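Long-range contacts in PaaA (Enterobacter agglomerans, PDB 5FF5), which belongs to the E1-like ThiF family, takes part in building the bicyclic core of pantocin A and probably acts by adenylylation: residues Leu111-Asp119 and Asp338-Lys349; Pro265-Leu275 and Leu352-Gln362. All blocks are in the same frame, centred on the assembly; numbering follows the deposited sequence.

Contact 1 (Leu111-Asp119 and Asp338-Lys349)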
loop_
_atom_site.group_PDB
_atom_site.type_symbol
_atom_site.label_atom_id
_atom_site.label_comp_id
_atom_site.label_asym_id
_atom_site.label_seq_id
_atom_site.Cartn_x
_atom_site.Cartn_y
_atom_site.Cartn_z
ATOM N N LEU A 111 1.053 -18.040 -3.429
ATOM C CA LEU A 111 2.434 -18.429 -3.099
ATOM C C LEU A 111 2.825 -17.941 -1.730
ATOM O O LEU A 111 3.470 -18.645 -0.974
ATOM C CB LEU A 111 3.440 -17.868 -4.097
ATOM C CG LEU A 111 3.353 -18.315 -5.550
ATOM C CD1 LEU A 111 4.487 -17.691 -6.302
ATOM C CD2 LEU A 111 3.340 -19.821 -5.674
ATOM N N GLN A 112 2.428 -16.721 -1.407
ATOM C CA GLN A 112 2.729 -16.160 -0.105
ATOM C C GLN A 112 2.102 -16.953 1.034
ATOM O O GLN A 112 2.727 -17.108 2.077
ATOM C CB GLN A 112 2.280 -14.715 -0.059
ATOM C CG GLN A 112 2.376 -14.079 1.293
ATOM C CD GLN A 112 1.871 -12.648 1.261
ATOM O OE1 GLN A 112 2.150 -11.902 0.313
ATOM N NE2 GLN A 112 1.106 -12.261 2.283
ATOM N N PHE A 113 0.880 -17.456 0.840
ATOM C CA PHE A 113 0.237 -18.306 1.852
ATOM C C PHE A 113 1.027 -19.598 1.975
ATOM O O PHE A 113 1.308 -20.067 3.078
ATOM C CB PHE A 113 -1.226 -18.650 1.507
ATOM C CG PHE A 113 -2.104 -17.458 1.252
ATOM C CD1 PHE A 113 -1.903 -16.263 1.915
ATOM C CD2 PHE A 113 -3.112 -17.531 0.307
ATOM C CE1 PHE A 113 -2.694 -15.186 1.637
ATOM C CE2 PHE A 113 -3.892 -16.459 0.036
ATOM C CZ PHE A 113 -3.680 -15.292 0.690
ATOM N N SER A 114 1.386 -20.171 0.831
ATOM C CA SER A 114 2.050 -21.468 0.817
ATOM C C SER A 114 3.396 -21.406 1.515
ATOM O O SER A 114 3.923 -22.413 1.977
ATOM C CB SER A 114 2.242 -21.957 -0.615
ATOM O OG SER A 114 2.871 -23.225 -0.624
ATOM N N LEU A 115 3.931 -20.201 1.599
ATOM C CA LEU A 115 5.229 -19.976 2.202
ATOM C C LEU A 115 5.233 -20.043 3.723
ATOM O O LEU A 115 6.133 -20.630 4.315
ATOM C CB LEU A 115 5.760 -18.617 1.749
ATOM C CG LEU A 115 7.266 -18.422 1.737
ATOM C CD1 LEU A 115 7.851 -19.342 0.678
ATOM C CD2 LEU A 115 7.554 -16.958 1.458
ATOM N N ILE A 116 4.233 -19.453 4.364
ATOM C CA ILE A 116 4.213 -19.464 5.817
ATOM C C ILE A 116 3.337 -20.578 6.328
ATOM O O ILE A 116 3.602 -21.127 7.379
ATOM C CB ILE A 116 3.754 -18.145 6.400
ATOM C CG1 ILE A 116 4.610 -17.010 5.843
ATOM C CG2 ILE A 116 3.888 -18.181 7.920
ATOM C CD1 ILE A 116 4.703 -15.818 6.774
ATOM N N ASP A 117 2.258 -20.854 5.621
ATOM C CA ASP A 117 1.433 -22.010 5.907
ATOM C C ASP A 117 1.217 -22.329 7.394
ATOM O O ASP A 117 1.534 -23.426 7.834
ATOM C CB ASP A 117 2.049 -23.219 5.246
ATOM C CG ASP A 117 1.043 -24.283 4.962
ATOM O OD1 ASP A 117 0.010 -24.318 5.667
ATOM O OD2 ASP A 117 1.300 -25.118 4.069
ATOM N N ALA A 118 0.713 -21.378 8.174
ATOM C CA ALA A 118 0.514 -21.600 9.611
ATOM C C ALA A 118 -0.596 -22.611 9.952
ATOM O O ALA A 118 -0.491 -23.335 10.941
ATOM C CB ALA A 118 0.238 -20.292 10.297
ATOM N N ASP A 119 -1.661 -22.665 9.157
ATOM C CA ASP A 119 -2.775 -23.542 9.506
ATOM C C ASP A 119 -2.605 -24.890 8.867
ATOM O O ASP A 119 -3.498 -25.734 8.939
ATOM C CB ASP A 119 -4.123 -22.964 9.088
ATOM C CG ASP A 119 -5.251 -23.397 10.014
ATOM O OD1 ASP A 119 -6.223 -23.992 9.505
ATOM O OD2 ASP A 119 -5.157 -23.172 11.241
ATOM N N ASP A 338 -3.942 -6.646 5.111
ATOM C CA ASP A 338 -3.041 -7.718 5.504
ATOM C C ASP A 338 -3.523 -8.387 6.794
ATOM O O ASP A 338 -3.567 -9.617 6.869
ATOM C CB ASP A 338 -1.618 -7.207 5.668
ATOM C CG ASP A 338 -0.628 -8.326 6.048
ATOM O OD1 ASP A 338 -0.265 -9.130 5.148
ATOM O OD2 ASP A 338 -0.182 -8.385 7.224
ATOM N N GLN A 339 -3.885 -7.592 7.805
ATOM C CA GLN A 339 -4.374 -8.146 9.078
ATOM C C GLN A 339 -5.713 -8.852 8.933
ATOM O O GLN A 339 -5.961 -9.862 9.592
ATOM C CB GLN A 339 -4.511 -7.069 10.152
ATOM C CG GLN A 339 -3.192 -6.488 10.635
ATOM C CD GLN A 339 -2.257 -7.536 11.208
ATOM O OE1 GLN A 339 -2.526 -8.117 12.266
ATOM N NE2 GLN A 339 -1.126 -7.758 10.526
ATOM N N VAL A 340 -6.594 -8.321 8.093
ATOM C CA VAL A 340 -7.867 -8.996 7.849
ATOM C C VAL A 340 -7.653 -10.303 7.095
ATOM O O VAL A 340 -8.286 -11.303 7.414
ATOM C CB VAL A 340 -8.845 -8.103 7.077
ATOM C CG1 VAL A 340 -10.018 -8.911 6.529
ATOM C CG2 VAL A 340 -9.291 -6.960 7.960
ATOM N N VAL A 341 -6.757 -10.296 6.108
ATOM C CA VAL A 341 -6.502 -11.501 5.337
ATOM C C VAL A 341 -5.873 -12.592 6.191
ATOM O O VAL A 341 -6.307 -13.744 6.153
ATOM C CB VAL A 341 -5.621 -11.220 4.128
ATOM C CG1 VAL A 341 -5.076 -12.522 3.566
ATOM C CG2 VAL A 341 -6.442 -10.499 3.076
ATOM N N LYS A 342 -4.876 -12.226 6.988
ATOM C CA LYS A 342 -4.273 -13.173 7.936
ATOM C C LYS A 342 -5.278 -13.754 8.925
ATOM O O LYS A 342 -5.195 -14.926 9.257
ATOM C CB LYS A 342 -3.131 -12.511 8.707
ATOM C CG LYS A 342 -1.889 -12.246 7.895
ATOM C CD LYS A 342 -0.724 -12.025 8.832
ATOM C CE LYS A 342 0.310 -11.055 8.285
ATOM N NZ LYS A 342 1.083 -11.650 7.148
ATOM N N THR A 343 -6.216 -12.936 9.401
ATOM C CA THR A 343 -7.231 -13.405 10.341
ATOM C C THR A 343 -8.218 -14.357 9.681
ATOM O O THR A 343 -8.435 -15.442 10.177
ATOM C CB THR A 343 -8.019 -12.250 10.963
ATOM O OG1 THR A 343 -7.114 -11.315 11.566
ATOM C CG2 THR A 343 -8.984 -12.787 12.019
ATOM N N ILE A 344 -8.829 -13.938 8.577
ATOM C CA ILE A 344 -9.772 -14.787 7.853
ATOM C C ILE A 344 -9.157 -16.118 7.440
ATOM O O ILE A 344 -9.747 -17.167 7.681
ATOM C CB ILE A 344 -10.290 -14.119 6.570
ATOM C CG1 ILE A 344 -11.112 -12.867 6.885
ATOM C CG2 ILE A 344 -11.077 -15.115 5.742
ATOM C CD1 ILE A 344 -11.507 -12.025 5.649
ATOM N N THR A 345 -7.967 -16.082 6.831
ATOM C CA THR A 345 -7.407 -17.288 6.222
ATOM C C THR A 345 -6.570 -18.075 7.203
ATOM O O THR A 345 -6.514 -19.301 7.133
ATOM C CB THR A 345 -6.541 -16.994 4.974
ATOM O OG1 THR A 345 -5.302 -16.377 5.351
ATOM C CG2 THR A 345 -7.296 -16.134 3.971
ATOM N N GLY A 346 -5.838 -17.376 8.052
ATOM C CA GLY A 346 -5.010 -18.051 9.031
ATOM C C GLY A 346 -3.687 -18.600 8.508
ATOM O O GLY A 346 -3.104 -19.497 9.116
ATOM N N TYR A 347 -3.220 -18.081 7.375
ATOM C CA TYR A 347 -1.956 -18.525 6.789
ATOM C C TYR A 347 -0.799 -18.027 7.626
ATOM O O TYR A 347 0.279 -18.551 7.535
ATOM C CB TYR A 347 -1.815 -18.027 5.348
ATOM C CG TYR A 347 -1.248 -16.626 5.239
ATOM C CD1 TYR A 347 -2.067 -15.508 5.301
ATOM C CD2 TYR A 347 0.097 -16.426 5.062
ATOM C CE1 TYR A 347 -1.544 -14.238 5.210
ATOM C CE2 TYR A 347 0.627 -15.165 4.968
ATOM C CZ TYR A 347 -0.189 -14.070 5.041
ATOM O OH TYR A 347 0.371 -12.807 4.933
ATOM N N ASP A 348 -1.048 -17.022 8.455
ATOM C CA ASP A 348 -0.041 -16.398 9.321
ATOM C C ASP A 348 -0.772 -15.686 10.443
ATOM O O ASP A 348 -1.899 -15.262 10.256
ATOM C CB ASP A 348 0.817 -15.383 8.534
ATOM C CG ASP A 348 1.964 -14.769 9.367
ATOM O OD1 ASP A 348 2.356 -15.319 10.419
ATOM O OD2 ASP A 348 2.424 -13.667 8.998
ATOM N N LYS A 349 -0.129 -15.511 11.588
ATOM C CA LYS A 349 -0.798 -14.942 12.749
ATOM C C LYS A 349 -0.885 -13.405 12.723
ATOM O O LYS A 349 0.045 -12.724 12.317
ATOM C CB LYS A 349 -0.111 -15.460 14.005
ATOM C CG LYS A 349 -0.131 -17.014 14.037
ATOM C CD LYS A 349 -1.504 -17.558 13.525
ATOM C CE LYS A 349 -1.714 -19.092 13.668
ATOM N NZ LYS A 349 -3.067 -19.560 13.145
#

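Contact 2 (Pro265-Leu275 and Leu352-Gln362)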
loop_
_atom_site.group_PDB
_atom_site.type_symbol
_atom_site.label_atom_id
_atom_site.label_comp_id
_atom_site.label_asym_id
_atom_site.label_seq_id
_atom_site.Cartn_x
_atom_site.Cartn_y
_atom_site.Cartn_z
ATOM N N PRO A 265 -3.240 12.394 8.137
ATOM C CA PRO A 265 -1.956 12.602 7.469
ATOM C C PRO A 265 -0.761 12.699 8.416
ATOM O O PRO A 265 0.353 12.616 7.910
ATOM C CB PRO A 265 -2.181 13.916 6.728
ATOM C CG PRO A 265 -3.635 13.809 6.313
ATOM C CD PRO A 265 -4.340 13.087 7.447
ATOM N N LEU A 266 -0.967 12.917 9.717
ATOM C CA LEU A 266 0.142 13.042 10.678
ATOM C C LEU A 266 0.502 11.747 11.446
ATOM O O LEU A 266 1.677 11.396 11.558
ATOM C CB LEU A 266 -0.168 14.172 11.663
ATOM C CG LEU A 266 -0.156 15.600 11.080
ATOM C CD1 LEU A 266 -0.452 16.625 12.155
ATOM C CD2 LEU A 266 1.177 15.944 10.408
ATOM N N GLU A 267 -0.497 11.024 11.946
ATOM C CA GLU A 267 -0.256 9.713 12.563
ATOM C C GLU A 267 -1.444 8.791 12.311
ATOM O O GLU A 267 -2.589 9.229 12.300
ATOM C CB GLU A 267 -0.050 9.799 14.079
ATOM C CG GLU A 267 -1.354 10.057 14.804
ATOM C CD GLU A 267 -1.325 9.648 16.257
ATOM O OE1 GLU A 267 -0.243 9.244 16.734
ATOM O OE2 GLU A 267 -2.401 9.694 16.905
ATOM N N ILE A 268 -1.167 7.509 12.126
ATOM C CA ILE A 268 -2.197 6.558 11.770
ATOM C C ILE A 268 -2.298 5.544 12.875
ATOM O O ILE A 268 -1.301 5.276 13.553
ATOM C CB ILE A 268 -1.865 5.815 10.470
ATOM C CG1 ILE A 268 -0.542 5.074 10.650
ATOM C CG2 ILE A 268 -1.746 6.766 9.296
ATOM C CD1 ILE A 268 -0.201 4.174 9.494
ATOM N N SER A 269 -3.477 4.950 13.034
ATOM C CA SER A 269 -3.627 3.861 13.983
ATOM C C SER A 269 -4.465 2.784 13.291
ATOM O O SER A 269 -5.302 3.097 12.453
ATOM C CB SER A 269 -4.263 4.339 15.291
ATOM O OG SER A 269 -5.663 4.517 15.161
ATOM N N VAL A 270 -4.177 1.516 13.561
ATOM C CA VAL A 270 -4.980 0.443 12.995
ATOM C C VAL A 270 -5.270 -0.699 13.970
ATOM O O VAL A 270 -4.360 -1.249 14.596
ATOM C CB VAL A 270 -4.358 -0.116 11.706
ATOM C CG1 VAL A 270 -5.114 -1.351 11.243
ATOM C CG2 VAL A 270 -4.380 0.937 10.625
ATOM N N GLY A 271 -6.551 -1.006 14.143
ATOM C CA GLY A 271 -6.960 -1.993 15.117
ATOM C C GLY A 271 -7.406 -1.290 16.368
ATOM O O GLY A 271 -7.403 -0.055 16.430
ATOM N N PRO A 272 -7.750 -2.070 17.394
ATOM C CA PRO A 272 -7.568 -3.524 17.461
ATOM C C PRO A 272 -8.547 -4.333 16.629
ATOM O O PRO A 272 -9.577 -3.809 16.215
ATOM C CB PRO A 272 -7.779 -3.821 18.944
ATOM C CG PRO A 272 -8.732 -2.781 19.387
ATOM C CD PRO A 272 -8.391 -1.541 18.610
ATOM N N ILE A 273 -8.208 -5.597 16.384
ATOM C CA ILE A 273 -9.162 -6.551 15.839
ATOM C C ILE A 273 -9.870 -7.241 16.986
ATOM O O ILE A 273 -9.218 -7.695 17.924
ATOM C CB ILE A 273 -8.498 -7.634 14.997
ATOM C CG1 ILE A 273 -7.746 -7.024 13.818
ATOM C CG2 ILE A 273 -9.538 -8.659 14.540
ATOM C CD1 ILE A 273 -6.781 -7.999 13.165
ATOM N N TYR A 274 -11.194 -7.366 16.887
ATOM C CA TYR A 274 -11.977 -8.104 17.873
ATOM C C TYR A 274 -12.462 -9.420 17.273
ATOM O O TYR A 274 -13.235 -9.440 16.326
ATOM C CB TYR A 274 -13.169 -7.286 18.347
ATOM C CG TYR A 274 -12.851 -5.963 19.004
ATOM C CD1 TYR A 274 -12.705 -5.861 20.380
ATOM C CD2 TYR A 274 -12.731 -4.816 18.250
ATOM C CE1 TYR A 274 -12.430 -4.658 20.984
ATOM C CE2 TYR A 274 -12.473 -3.599 18.842
ATOM C CZ TYR A 274 -12.317 -3.521 20.212
ATOM O OH TYR A 274 -12.050 -2.289 20.789
ATOM N N LEU A 275 -11.979 -10.533 17.788
ATOM C CA LEU A 275 -12.344 -11.800 17.194
ATOM C C LEU A 275 -13.786 -12.168 17.472
ATOM O O LEU A 275 -14.430 -12.818 16.649
ATOM C CB LEU A 275 -11.401 -12.886 17.686
ATOM C CG LEU A 275 -10.111 -13.043 16.882
ATOM C CD1 LEU A 275 -9.822 -11.841 15.984
ATOM C CD2 LEU A 275 -8.959 -13.340 17.834
ATOM N N LEU A 352 -2.473 -7.554 15.339
ATOM C CA LEU A 352 -3.395 -6.544 15.869
ATOM C C LEU A 352 -4.554 -7.030 16.739
ATOM O O LEU A 352 -5.311 -6.212 17.266
ATOM C CB LEU A 352 -3.978 -5.748 14.708
ATOM C CG LEU A 352 -3.307 -4.394 14.556
ATOM C CD1 LEU A 352 -1.821 -4.597 14.676
ATOM C CD2 LEU A 352 -3.668 -3.762 13.222
ATOM N N VAL A 353 -4.681 -8.337 16.940
ATOM C CA VAL A 353 -5.728 -8.832 17.824
ATOM C C VAL A 353 -5.493 -8.258 19.217
ATOM O O VAL A 353 -4.484 -8.536 19.861
ATOM C CB VAL A 353 -5.766 -10.361 17.883
ATOM C CG1 VAL A 353 -6.709 -10.800 18.978
ATOM C CG2 VAL A 353 -6.219 -10.929 16.548
ATOM N N GLY A 354 -6.411 -7.415 19.660
ATOM C CA GLY A 354 -6.294 -6.824 20.972
ATOM C C GLY A 354 -5.252 -5.729 21.084
ATOM O O GLY A 354 -5.015 -5.239 22.190
ATOM N N LYS A 355 -4.631 -5.330 19.971
ATOM C CA LYS A 355 -3.644 -4.239 20.010
ATOM C C LYS A 355 -3.890 -3.084 19.016
ATOM O O LYS A 355 -4.491 -3.266 17.963
ATOM C CB LYS A 355 -2.245 -4.799 19.776
ATOM C CG LYS A 355 -1.803 -5.847 20.766
ATOM C CD LYS A 355 -0.338 -6.204 20.544
ATOM C CE LYS A 355 0.056 -7.364 21.430
ATOM N NZ LYS A 355 -0.659 -8.610 21.040
ATOM N N LYS A 356 -3.400 -1.892 19.340
ATOM C CA LYS A 356 -3.564 -0.754 18.440
ATOM C C LYS A 356 -2.205 -0.197 18.073
ATOM O O LYS A 356 -1.464 0.236 18.951
ATOM C CB LYS A 356 -4.425 0.322 19.106
ATOM C CG LYS A 356 -4.812 1.490 18.223
ATOM C CD LYS A 356 -5.679 2.478 18.981
ATOM C CE LYS A 356 -5.839 3.799 18.217
ATOM N NZ LYS A 356 -6.397 4.902 19.075
ATOM N N PHE A 357 -1.895 -0.153 16.779
ATOM C CA PHE A 357 -0.563 0.241 16.305
ATOM C C PHE A 357 -0.606 1.681 15.820
ATOM O O PHE A 357 -1.456 2.039 15.012
ATOM C CB PHE A 357 -0.097 -0.719 15.205
ATOM C CG PHE A 357 1.215 -0.357 14.590
ATOM C CD1 PHE A 357 2.399 -0.472 15.319
ATOM C CD2 PHE A 357 1.282 0.074 13.273
ATOM C CE1 PHE A 357 3.633 -0.141 14.749
ATOM C CE2 PHE A 357 2.510 0.407 12.689
ATOM C CZ PHE A 357 3.690 0.299 13.431
ATOM N N ILE A 358 0.270 2.514 16.372
ATOM C CA ILE A 358 0.274 3.947 16.089
ATOM C C ILE A 358 1.578 4.401 15.478
ATOM O O ILE A 358 2.637 4.217 16.059
ATOM C CB ILE A 358 0.020 4.768 17.368
ATOM C CG1 ILE A 358 -1.258 4.282 18.062
ATOM C CG2 ILE A 358 -0.094 6.241 17.042
ATOM C CD1 ILE A 358 -1.467 4.876 19.407
ATOM N N LEU A 359 1.501 5.038 14.318
ATOM C CA LEU A 359 2.703 5.414 13.603
ATOM C C LEU A 359 2.649 6.856 13.132
ATOM O O LEU A 359 1.778 7.221 12.350
ATOM C CB LEU A 359 2.916 4.478 12.406
ATOM C CG LEU A 359 3.967 4.969 11.412
ATOM C CD1 LEU A 359 5.351 4.873 12.023
ATOM C CD2 LEU A 359 3.890 4.212 10.090
ATOM N N SER A 360 3.596 7.664 13.602
ATOM C CA SER A 360 3.755 9.029 13.120
ATOM C C SER A 360 4.251 8.976 11.691
ATOM O O SER A 360 5.139 8.197 11.378
ATOM C CB SER A 360 4.734 9.816 13.988
ATOM O OG SER A 360 5.063 11.058 13.387
ATOM N N LEU A 361 3.666 9.775 10.814
ATOM C CA LEU A 361 4.163 9.847 9.450
ATOM C C LEU A 361 5.136 10.989 9.316
ATOM O O LEU A 361 5.552 11.344 8.217
ATOM C CB LEU A 361 3.013 9.969 8.459
ATOM C CG LEU A 361 2.255 8.647 8.556
ATOM C CD1 LEU A 361 1.165 8.527 7.508
ATOM C CD2 LEU A 361 3.267 7.519 8.410
ATOM N N GLN A 362 5.481 11.583 10.446
ATOM C CA GLN A 362 6.467 12.635 10.433
ATOM C C GLN A 362 7.857 12.109 10.739
ATOM O O GLN A 362 8.778 12.276 9.924
ATOM C CB GLN A 362 6.074 13.705 11.406
ATOM C CG GLN A 362 4.839 14.410 10.941
ATOM C CD GLN A 362 4.412 15.484 11.893
ATOM O OE1 GLN A 362 4.796 16.640 11.747
ATOM N NE2 GLN A 362 3.616 15.106 12.887
#

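Contact 1 (Leu111-Asp119 and Asp338-Lys349)
The ring of Y347 has the CD1 side of the F113 ring over one face, with F113 CD1 3.4 Å from Y347 CG. This contact joins the C-terminal ends of helices 107-116 and 326-345 in the ThiF-family, Rossmann-like part of the chain. The two ring planes are 52° apart and meet obliquely. CB of D348 lies against the opposite face of Y347, which leaves the phenol clamped between two residues. A chi1 of 85°, with CG between the backbone N and carbonyl carbon of Y347, holds the ring in this slot and points its hydroxyl at two donors: Q112 NE2 donates to Y347 OH over 2.8 Å, and K342 NZ donates to the same oxygen. K342 also forms a salt bridge to D348, NZ to OD2 3.0 Å, and a weaker, longer one to D338 OD1. That network would be expected to favour a charged lysine. Beside it, I116 lays CD1 3.8 Å from D348 OD2. The first residue after each helix, D117 and G346, has positive phi, and R129 ties D119 OD1 to T345 O. After these turns, A118 N donates to Y347 O over 2.9 Å, from 48° out of the carbonyl plane.

Contact 2 (Pro265-Leu275 and Leu352-Gln362)
Paired backbone bonds, I268 N to L359 O 3.0 Å and L359 N to I268 O 2.9 Å, fix the register of strands 267-274 and 355-360. Their axes run antiparallel at 165° in the mixed sheet of the ThiF fold. E267 with S360 and S269 with I358 are the non-hydrogen-bonded pairs. V270 and F357 form the next hydrogen-bonded pair, although its F357 N to V270 O bond is weak. The ladder is interrupted across G271 and P272, which are joined by a cis peptide, and resumes at I273. There, L352 O, opening a type II turn, takes I273 N at 3.1 Å and K355 N from opposite faces of its plane.

Apolar contacts gather on the face of I268, V270, F357 and L359. With I268 CG1 between its backbone N and carbonyl carbon (chi1 59°), CG1 lies 3.9 Å from L359 CB, while CG2 meets CD1 of L361, whose side chain crosses at about a right angle.

The other face is mixed: E267, S269 and S360 share it with I358, and S269 OG bonds to G262 O. Main-chain bonds thus set the register, while the apolar face packs on helix 326-345 through I268 and V270 and on F364 of the second subunit through F357.

Overall arrangement
The segments alternate along the chain, in the order 111-119, 265-275, 338-349 and 352-362, so contacts 1 and 2 interlock within the ThiF-family part of the protein. Their centres are about 20 Å apart. Helix 326-345 links them: it follows strand 267-274, delivers its C-terminal end to contact 1, and is followed by strand 355-360 of contact 2. The two sites also touch directly, through a probable hydrogen bond from L352 N to Q339 OE1 and through I273 packing on Q339 and T343. Helix 326-345 thus connects the antiparallel side of the mixed sheet to helix 107-116. Both contacts lie against the second subunit, where Q112 of one chain meets P265 of the other.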